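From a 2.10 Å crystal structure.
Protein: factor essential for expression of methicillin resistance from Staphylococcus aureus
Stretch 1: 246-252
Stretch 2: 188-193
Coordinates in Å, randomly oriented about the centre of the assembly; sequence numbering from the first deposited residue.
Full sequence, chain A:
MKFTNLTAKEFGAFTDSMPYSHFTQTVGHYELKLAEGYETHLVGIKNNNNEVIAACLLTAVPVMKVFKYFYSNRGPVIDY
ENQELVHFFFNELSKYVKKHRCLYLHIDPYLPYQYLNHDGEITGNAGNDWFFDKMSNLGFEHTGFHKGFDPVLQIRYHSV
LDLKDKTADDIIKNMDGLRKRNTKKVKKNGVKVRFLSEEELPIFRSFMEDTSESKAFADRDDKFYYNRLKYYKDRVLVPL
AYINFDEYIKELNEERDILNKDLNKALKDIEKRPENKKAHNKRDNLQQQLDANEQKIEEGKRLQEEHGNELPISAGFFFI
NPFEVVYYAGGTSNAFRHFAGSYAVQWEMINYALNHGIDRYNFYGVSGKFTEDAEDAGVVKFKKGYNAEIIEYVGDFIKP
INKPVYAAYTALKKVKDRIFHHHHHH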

# COMPACT_ATOMS: atom_id res chain seq x y z
N ASP A 246 -26.72 -1.59 -15.28
CA ASP A 246 -27.72 -0.67 -15.81
C ASP A 246 -27.05 0.59 -16.36
O ASP A 246 -27.39 1.04 -17.45
CB ASP A 246 -28.73 -0.25 -14.73
CG ASP A 246 -29.75 -1.32 -14.45
OD1 ASP A 246 -30.07 -2.09 -15.38
OD2 ASP A 246 -30.25 -1.38 -13.30
N GLU A 247 -26.10 1.14 -15.62
CA GLU A 247 -25.42 2.35 -16.08
C GLU A 247 -24.51 2.05 -17.26
O GLU A 247 -24.41 2.84 -18.20
CB GLU A 247 -24.62 2.96 -14.92
CG GLU A 247 -25.47 3.23 -13.68
CD GLU A 247 -24.72 3.98 -12.59
OE1 GLU A 247 -23.58 3.60 -12.27
OE2 GLU A 247 -25.28 4.96 -12.05
N TYR A 248 -23.86 0.89 -17.22
CA TYR A 248 -22.96 0.47 -18.30
C TYR A 248 -23.75 0.31 -19.60
O TYR A 248 -23.40 0.89 -20.64
CB TYR A 248 -22.30 -0.85 -17.90
CG TYR A 248 -21.39 -1.47 -18.94
CD1 TYR A 248 -20.32 -0.76 -19.48
CD2 TYR A 248 -21.56 -2.80 -19.31
CE1 TYR A 248 -19.43 -1.37 -20.36
CE2 TYR A 248 -20.68 -3.41 -20.18
CZ TYR A 248 -19.62 -2.71 -20.70
OH TYR A 248 -18.74 -3.35 -21.55
N ILE A 249 -24.82 -0.47 -19.54
CA ILE A 249 -25.66 -0.71 -20.70
C ILE A 249 -26.27 0.60 -21.21
O ILE A 249 -26.40 0.79 -22.41
CB ILE A 249 -26.77 -1.73 -20.37
CG1 ILE A 249 -26.13 -3.06 -19.97
CG2 ILE A 249 -27.69 -1.92 -21.57
CD1 ILE A 249 -27.10 -4.09 -19.38
N LYS A 250 -26.62 1.51 -20.29
CA LYS A 250 -27.18 2.79 -20.70
C LYS A 250 -26.17 3.56 -21.53
O LYS A 250 -26.51 4.10 -22.60
CB LYS A 250 -27.59 3.63 -19.49
CG LYS A 250 -27.98 5.07 -19.87
CD LYS A 250 -28.37 5.90 -18.66
CE LYS A 250 -28.96 7.25 -19.09
NZ LYS A 250 -29.40 8.09 -17.94
N GLU A 251 -24.94 3.64 -21.03
CA GLU A 251 -23.86 4.34 -21.74
C GLU A 251 -23.64 3.74 -23.13
O GLU A 251 -23.47 4.46 -24.10
CB GLU A 251 -22.55 4.24 -20.94
CG GLU A 251 -22.45 5.20 -19.75
CD GLU A 251 -21.40 4.76 -18.72
OE1 GLU A 251 -20.31 4.29 -19.12
OE2 GLU A 251 -21.66 4.91 -17.50
N LEU A 252 -23.64 2.42 -23.21
CA LEU A 252 -23.43 1.76 -24.50
C LEU A 252 -24.55 2.10 -25.48
O LEU A 252 -24.30 2.29 -26.68
CB LEU A 252 -23.34 0.24 -24.32
CG LEU A 252 -22.05 -0.28 -23.69
CD1 LEU A 252 -22.19 -1.75 -23.34
CD2 LEU A 252 -20.88 -0.06 -24.65
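Stretch 2 188-193: KNGVKV

How does the segment 188-193 lie on the helix? Residues 246-252 are all helical, part of a helix that extends beyond them in both directions, and its regular i to i+4 hydrogen bonds include Glu 251 N to Glu 247 O at 3.0 Å and Leu 252 N to Tyr 248 O at 3.0 Å. The other segment approaches as loop and is in strand conformation at Lys 192 and Val 193. Its chain runs roughly opposite to the helix. The two backbones come nearest at Tyr 248 and Gly 190, whose CA atoms are 5.7 Å apart. The contact is small, burying 214 Å² summed over both sides, and Lys 192, Tyr 248 and Gly 190 contribute most of it.

What does Lys 192 do to cover more surface than any other residue here? Its CA-to-CB bond points toward the helix, and after a chi1 in the m well the remaining three chi angles are all t, so the chain is fully extended and carries its ammonium group to two carboxylates. NZ of Lys 192 donates a hydrogen bond to OE1 of Glu 247 at 2.8 Å, which is also a close salt bridge. The second salt bridge is long, with NZ of Lys 192 lying 3.6 Å from OE2 of Glu 251. Glu 247 and Glu 251 are four residues apart, about one helical turn, so both present their side chains on the same side of the helix, and both CA-to-CB bonds point toward the other segment. One positive charge can therefore serve two negative ones.

Why can the loop come so close to Tyr 248? Gly 190 has no side chain, and its CA rests 4.0 Å from CD1 of Tyr 248. A CB placed ideally on Gly 190 would point toward the helix and fall 2.6 Å from CD1 of Tyr 248, a clash. The backbone itself makes a second demand: at phi 91° and psi -3°, a CB would be jammed against the carbonyl O of Asn 189, which by itself calls for glycine. Glu 251 passes nearby as well, its OE1 4.4 Å from CA of Gly 190.

How does Tyr 248 meet the loop when its CA-to-CB bond points sideways? With chi1 at 177°, the ring swings so that the end of the side chain comes nearer, and CE1 of Tyr 248 lies 3.7 Å from O of Asn 189. The ring meets this oxygen and CA of Gly 190 obliquely. A water completes the link, donating to Asn 189 O at 2.9 Å and to Tyr 248 OH at 2.6 Å, so the phenol and the backbone carbonyl are bridged without a direct hydrogen bond between them. The side chain of Asn 189 points away from the helix at its CA-to-CB bond and instead braces the loop: its OD1 accepts a hydrogen bond from N of Val 191 at 3.2 Å, while its ND2 is hydrogen-bonded elsewhere in the structure.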

# COMPACT_ATOMS: atom_id res chain seq x y z
N LYS A 188 -11.74 4.47 -19.61
CA LYS A 188 -12.89 4.55 -20.50
C LYS A 188 -13.50 3.21 -20.93
O LYS A 188 -13.76 2.99 -22.11
CB LYS A 188 -12.48 5.35 -21.74
CG LYS A 188 -13.61 5.73 -22.68
CD LYS A 188 -13.07 6.51 -23.87
CE LYS A 188 -14.17 6.86 -24.87
NZ LYS A 188 -13.61 7.61 -26.03
N ASN A 189 -13.74 2.30 -19.98
CA ASN A 189 -14.32 1.01 -20.35
C ASN A 189 -15.53 0.61 -19.50
O ASN A 189 -15.92 -0.56 -19.49
CB ASN A 189 -13.25 -0.10 -20.27
CG ASN A 189 -12.96 -0.54 -18.84
OD1 ASN A 189 -13.13 0.24 -17.89
ND2 ASN A 189 -12.50 -1.77 -18.68
N GLY A 190 -16.11 1.57 -18.78
CA GLY A 190 -17.28 1.28 -17.96
C GLY A 190 -17.03 0.86 -16.51
O GLY A 190 -17.98 0.65 -15.76
N VAL A 191 -15.77 0.73 -16.12
CA VAL A 191 -15.45 0.34 -14.75
C VAL A 191 -15.48 1.57 -13.84
O VAL A 191 -15.01 2.64 -14.23
CB VAL A 191 -14.04 -0.30 -14.66
CG1 VAL A 191 -13.65 -0.49 -13.19
CG2 VAL A 191 -14.04 -1.65 -15.40
N LYS A 192 -16.03 1.40 -12.64
CA LYS A 192 -16.10 2.49 -11.66
C LYS A 192 -15.46 2.07 -10.34
O LYS A 192 -15.24 0.89 -10.10
CB LYS A 192 -17.56 2.91 -11.43
CG LYS A 192 -18.20 3.48 -12.69
CD LYS A 192 -19.68 3.83 -12.55
CE LYS A 192 -20.19 4.40 -13.88
NZ LYS A 192 -21.64 4.74 -13.90
N VAL A 193 -15.15 3.05 -9.50
CA VAL A 193 -14.54 2.76 -8.21
C VAL A 193 -15.29 3.47 -7.09
O VAL A 193 -15.58 4.67 -7.19
CB VAL A 193 -13.05 3.20 -8.18
CG1 VAL A 193 -12.47 3.06 -6.76
CG2 VAL A 193 -12.24 2.38 -9.16
O HOH W 1 -16.26 -2.58 -21.52